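Local structure of Blr3880 protein (Bradyrhizobium japonicum, 2OOD) at residues Q192-G197 with D228-T233. The protein probably catalyses the zinc-dependent hydrolytic deamination of guanine to xanthine and ammonia, the one-step route from guanine to xanthine. Numbering follows the deposited sequence.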
ATOM      1  N   GLN A 192     -22.611 -31.631   7.326  1.00 42.68           N
ATOM      2  CA  GLN A 192     -21.453 -32.169   6.620  1.00 44.28           C
ATOM      3  C   GLN A 192     -20.077 -31.634   6.986  1.00 43.30           C
ATOM      4  O   GLN A 192     -19.101 -32.384   6.932  1.00 43.73           O
ATOM      5  CB  GLN A 192     -21.618 -31.982   5.114  1.00 46.53           C
ATOM      6  CG  GLN A 192     -22.637 -32.891   4.479  1.00 51.17           C
ATOM      7  CD  GLN A 192     -22.421 -33.003   2.985  1.00 53.57           C
ATOM      8  OE1 GLN A 192     -21.272 -33.056   2.520  1.00 54.80           O
ATOM      9  NE2 GLN A 192     -23.519 -33.053   2.219  1.00 54.98           N
ATOM     10  N   TYR A 193     -19.981 -30.364   7.365  1.00 42.05           N
ATOM     11  CA  TYR A 193     -18.667 -29.798   7.629  1.00 39.67           C
ATOM     12  C   TYR A 193     -18.278 -29.288   8.998  1.00 39.32           C
ATOM     13  O   TYR A 193     -17.132 -29.474   9.414  1.00 39.71           O
ATOM     14  CB  TYR A 193     -18.408 -28.698   6.612  1.00 38.38           C
ATOM     15  CG  TYR A 193     -18.612 -29.161   5.191  1.00 37.79           C
ATOM     16  CD1 TYR A 193     -17.715 -30.031   4.586  1.00 37.07           C
ATOM     17  CD2 TYR A 193     -19.701 -28.726   4.451  1.00 37.34           C
ATOM     18  CE1 TYR A 193     -17.892 -30.453   3.273  1.00 37.93           C
ATOM     19  CE2 TYR A 193     -19.892 -29.142   3.133  1.00 38.18           C
ATOM     20  CZ  TYR A 193     -18.983 -30.003   2.548  1.00 38.74           C
ATOM     21  OH  TYR A 193     -19.151 -30.397   1.233  1.00 39.58           O
ATOM     22  N   HIS A 194     -19.189 -28.643   9.711  1.00 39.49           N
ATOM     23  CA  HIS A 194     -18.795 -28.111  11.003  1.00 40.55           C
ATOM     24  C   HIS A 194     -18.085 -29.087  11.951  1.00 41.35           C
ATOM     25  O   HIS A 194     -18.593 -30.161  12.278  1.00 41.40           O
ATOM     26  CB  HIS A 194     -19.979 -27.473  11.737  1.00 39.01           C
ATOM     27  CG  HIS A 194     -19.573 -26.782  13.001  1.00 39.04           C
ATOM     28  ND1 HIS A 194     -18.647 -25.759  13.018  1.00 38.40           N
ATOM     29  CD2 HIS A 194     -19.884 -27.027  14.296  1.00 38.78           C
ATOM     30  CE1 HIS A 194     -18.402 -25.410  14.268  1.00 38.08           C
ATOM     31  NE2 HIS A 194     -19.139 -26.165  15.063  1.00 38.66           N
ATOM     32  N   ASP A 195     -16.896 -28.687  12.383  1.00 41.97           N
ATOM     33  CA  ASP A 195     -16.087 -29.455  13.315  1.00 43.45           C
ATOM     34  C   ASP A 195     -15.675 -30.848  12.844  1.00 44.70           C
ATOM     35  O   ASP A 195     -15.483 -31.767  13.652  1.00 44.48           O
ATOM     36  CB  ASP A 195     -16.791 -29.545  14.671  1.00 45.95           C
ATOM     37  CG  ASP A 195     -15.827 -29.879  15.801  1.00 48.08           C
ATOM     38  OD1 ASP A 195     -14.720 -29.287  15.819  1.00 49.03           O
ATOM     39  OD2 ASP A 195     -16.168 -30.717  16.669  1.00 49.50           O
ATOM     40  N   LYS A 196     -15.545 -30.999  11.532  1.00 44.65           N
ATOM     41  CA  LYS A 196     -15.090 -32.255  10.944  1.00 44.35           C
ATOM     42  C   LYS A 196     -13.668 -31.907  10.503  1.00 43.69           C
ATOM     43  O   LYS A 196     -13.477 -31.079   9.607  1.00 43.92           O
ATOM     44  CB  LYS A 196     -15.933 -32.619   9.720  1.00 44.74           C
ATOM     45  CG  LYS A 196     -17.406 -32.859   9.998  1.00 45.59           C
ATOM     46  CD  LYS A 196     -17.633 -34.193  10.687  1.00 46.79           C
ATOM     47  CE  LYS A 196     -19.118 -34.559  10.698  1.00 46.81           C
ATOM     48  NZ  LYS A 196     -19.668 -34.646   9.309  1.00 47.34           N
ATOM     49  N   GLY A 197     -12.669 -32.519  11.127  1.00 42.57           N
ATOM     50  CA  GLY A 197     -11.306 -32.191  10.761  1.00 40.86           C
ATOM     51  C   GLY A 197     -11.061 -30.806  11.325  1.00 41.24           C
ATOM     52  O   GLY A 197     -11.482 -30.528  12.450  1.00 40.86           O
ATOM     53  N   ASP A 228     -22.475 -23.949  18.781  1.00 41.35           N
ATOM     54  CA  ASP A 228     -21.033 -24.006  18.554  1.00 40.16           C
ATOM     55  C   ASP A 228     -20.585 -23.289  17.290  1.00 38.90           C
ATOM     56  O   ASP A 228     -19.405 -22.972  17.145  1.00 37.71           O
ATOM     57  CB  ASP A 228     -20.566 -25.464  18.501  1.00 41.32           C
ATOM     58  CG  ASP A 228     -19.073 -25.607  18.738  1.00 43.19           C
ATOM     59  OD1 ASP A 228     -18.615 -25.269  19.857  1.00 44.08           O
ATOM     60  OD2 ASP A 228     -18.359 -26.055  17.808  1.00 44.25           O
ATOM     61  N   CYS A 229     -21.521 -23.036  16.381  1.00 37.58           N
ATOM     62  CA  CYS A 229     -21.196 -22.356  15.133  1.00 38.54           C
ATOM     63  C   CYS A 229     -20.870 -20.873  15.289  1.00 38.67           C
ATOM     64  O   CYS A 229     -21.391 -20.196  16.172  1.00 39.10           O
ATOM     65  CB  CYS A 229     -22.346 -22.493  14.134  1.00 39.14           C
ATOM     66  SG  CYS A 229     -22.445 -24.071  13.289  1.00 42.63           S
ATOM     67  N   TRP A 230     -20.004 -20.384  14.406  1.00 37.40           N
ATOM     68  CA  TRP A 230     -19.601 -18.984  14.374  1.00 35.77           C
ATOM     69  C   TRP A 230     -20.646 -18.176  13.602  1.00 36.23           C
ATOM     70  O   TRP A 230     -21.515 -18.741  12.928  1.00 35.28           O
ATOM     71  CB  TRP A 230     -18.262 -18.839  13.647  1.00 35.56           C
ATOM     72  CG  TRP A 230     -17.028 -19.041  14.487  1.00 34.97           C
ATOM     73  CD1 TRP A 230     -16.101 -18.100  14.791  1.00 34.63           C
ATOM     74  CD2 TRP A 230     -16.564 -20.266  15.083  1.00 34.81           C
ATOM     75  NE1 TRP A 230     -15.085 -18.653  15.532  1.00 34.80           N
ATOM     76  CE2 TRP A 230     -15.348 -19.981  15.727  1.00 34.14           C
ATOM     77  CE3 TRP A 230     -17.061 -21.574  15.134  1.00 34.37           C
ATOM     78  CZ2 TRP A 230     -14.617 -20.959  16.413  1.00 33.04           C
ATOM     79  CZ3 TRP A 230     -16.327 -22.545  15.821  1.00 33.22           C
ATOM     80  CH2 TRP A 230     -15.126 -22.228  16.448  1.00 32.21           C
ATOM     81  N   VAL A 231     -20.554 -16.852  13.709  1.00 36.00           N
ATOM     82  CA  VAL A 231     -21.439 -15.935  12.983  1.00 35.62           C
ATOM     83  C   VAL A 231     -20.492 -14.935  12.322  1.00 34.46           C
ATOM     84  O   VAL A 231     -19.669 -14.314  12.991  1.00 34.87           O
ATOM     85  CB  VAL A 231     -22.420 -15.181  13.919  1.00 35.49           C
ATOM     86  CG1 VAL A 231     -23.403 -14.372  13.088  1.00 35.05           C
ATOM     87  CG2 VAL A 231     -23.169 -16.164  14.796  1.00 35.74           C
ATOM     88  N   ASN A 232     -20.603 -14.790  11.008  1.00 33.99           N
ATOM     89  CA  ASN A 232     -19.717 -13.912  10.255  1.00 33.97           C
ATOM     90  C   ASN A 232     -20.519 -12.955   9.384  1.00 34.05           C
ATOM     91  O   ASN A 232     -21.386 -13.383   8.628  1.00 33.98           O
ATOM     92  CB  ASN A 232     -18.786 -14.788   9.402  1.00 34.54           C
ATOM     93  CG  ASN A 232     -17.825 -13.984   8.548  1.00 36.12           C
ATOM     94  OD1 ASN A 232     -17.244 -12.997   9.001  1.00 36.47           O
ATOM     95  ND2 ASN A 232     -17.634 -14.423   7.311  1.00 35.08           N
ATOM     96  N   THR A 233     -20.231 -11.659   9.487  1.00 34.04           N
ATOM     97  CA  THR A 233     -20.960 -10.659   8.703  1.00 33.65           C
ATOM     98  C   THR A 233     -20.202  -9.333   8.535  1.00 34.07           C
ATOM     99  O   THR A 233     -19.018  -9.241   8.839  1.00 35.17           O
ATOM    100  CB  THR A 233     -22.347 -10.367   9.355  1.00 30.82           C
ATOM    101  OG1 THR A 233     -23.159  -9.621   8.445  1.00 30.19           O
ATOM    102  CG2 THR A 233     -22.181  -9.583  10.644  1.00 27.61           C
TER
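His194 reaches from the turn at the C-terminal end of helix 179-193 to Asp228, Cys229 and Trp230, joining that turn to the start of strand 230-234 in the TIM barrel of the amidohydrolase fold. It is a worked example of how one imidazole can tie a turn to the N-terminal end of a barrel strand, the end away from zinc ligand His234. The turn is of type II, running from Tyr193 to Lys196 and closed by the bond from Lys196 N to Tyr193 O at 3.1 Å. From its CB the histidine is sent across the gap because CG lies anti to the backbone N (chi1 -174°). His194 CG and CD2 each lie 4.0 Å from Cys229 SG, and the sulfur sits over the middle of the ring face, 11° off its normal; Asp195 CB lies toward the rim of the opposite face. Further round, ND1 accepts a hydrogen bond from the backbone N of Tyr201 on strand 199-205, which pairs in parallel with 230-234. His194 CE1 comes edge-on against the edge of the indole, 3.9 Å from Trp230 CZ3; the indole NE1 is bonded to Leu389 O. With both ring nitrogens engaged, the imidazole's rotation is fixed. Replacement by alanine would probably leave Asp228 OD2 without its N-H donor and Tyr201 N without its acceptor, and remove the ring face that Cys229 SG rests on. At the tip, His194 NE2 donates to Asp228 OD2 at 2.9 Å with an N-H...O angle of 155°; the oxygen lies close to the ring plane and accepts the bond through its anti lone pair.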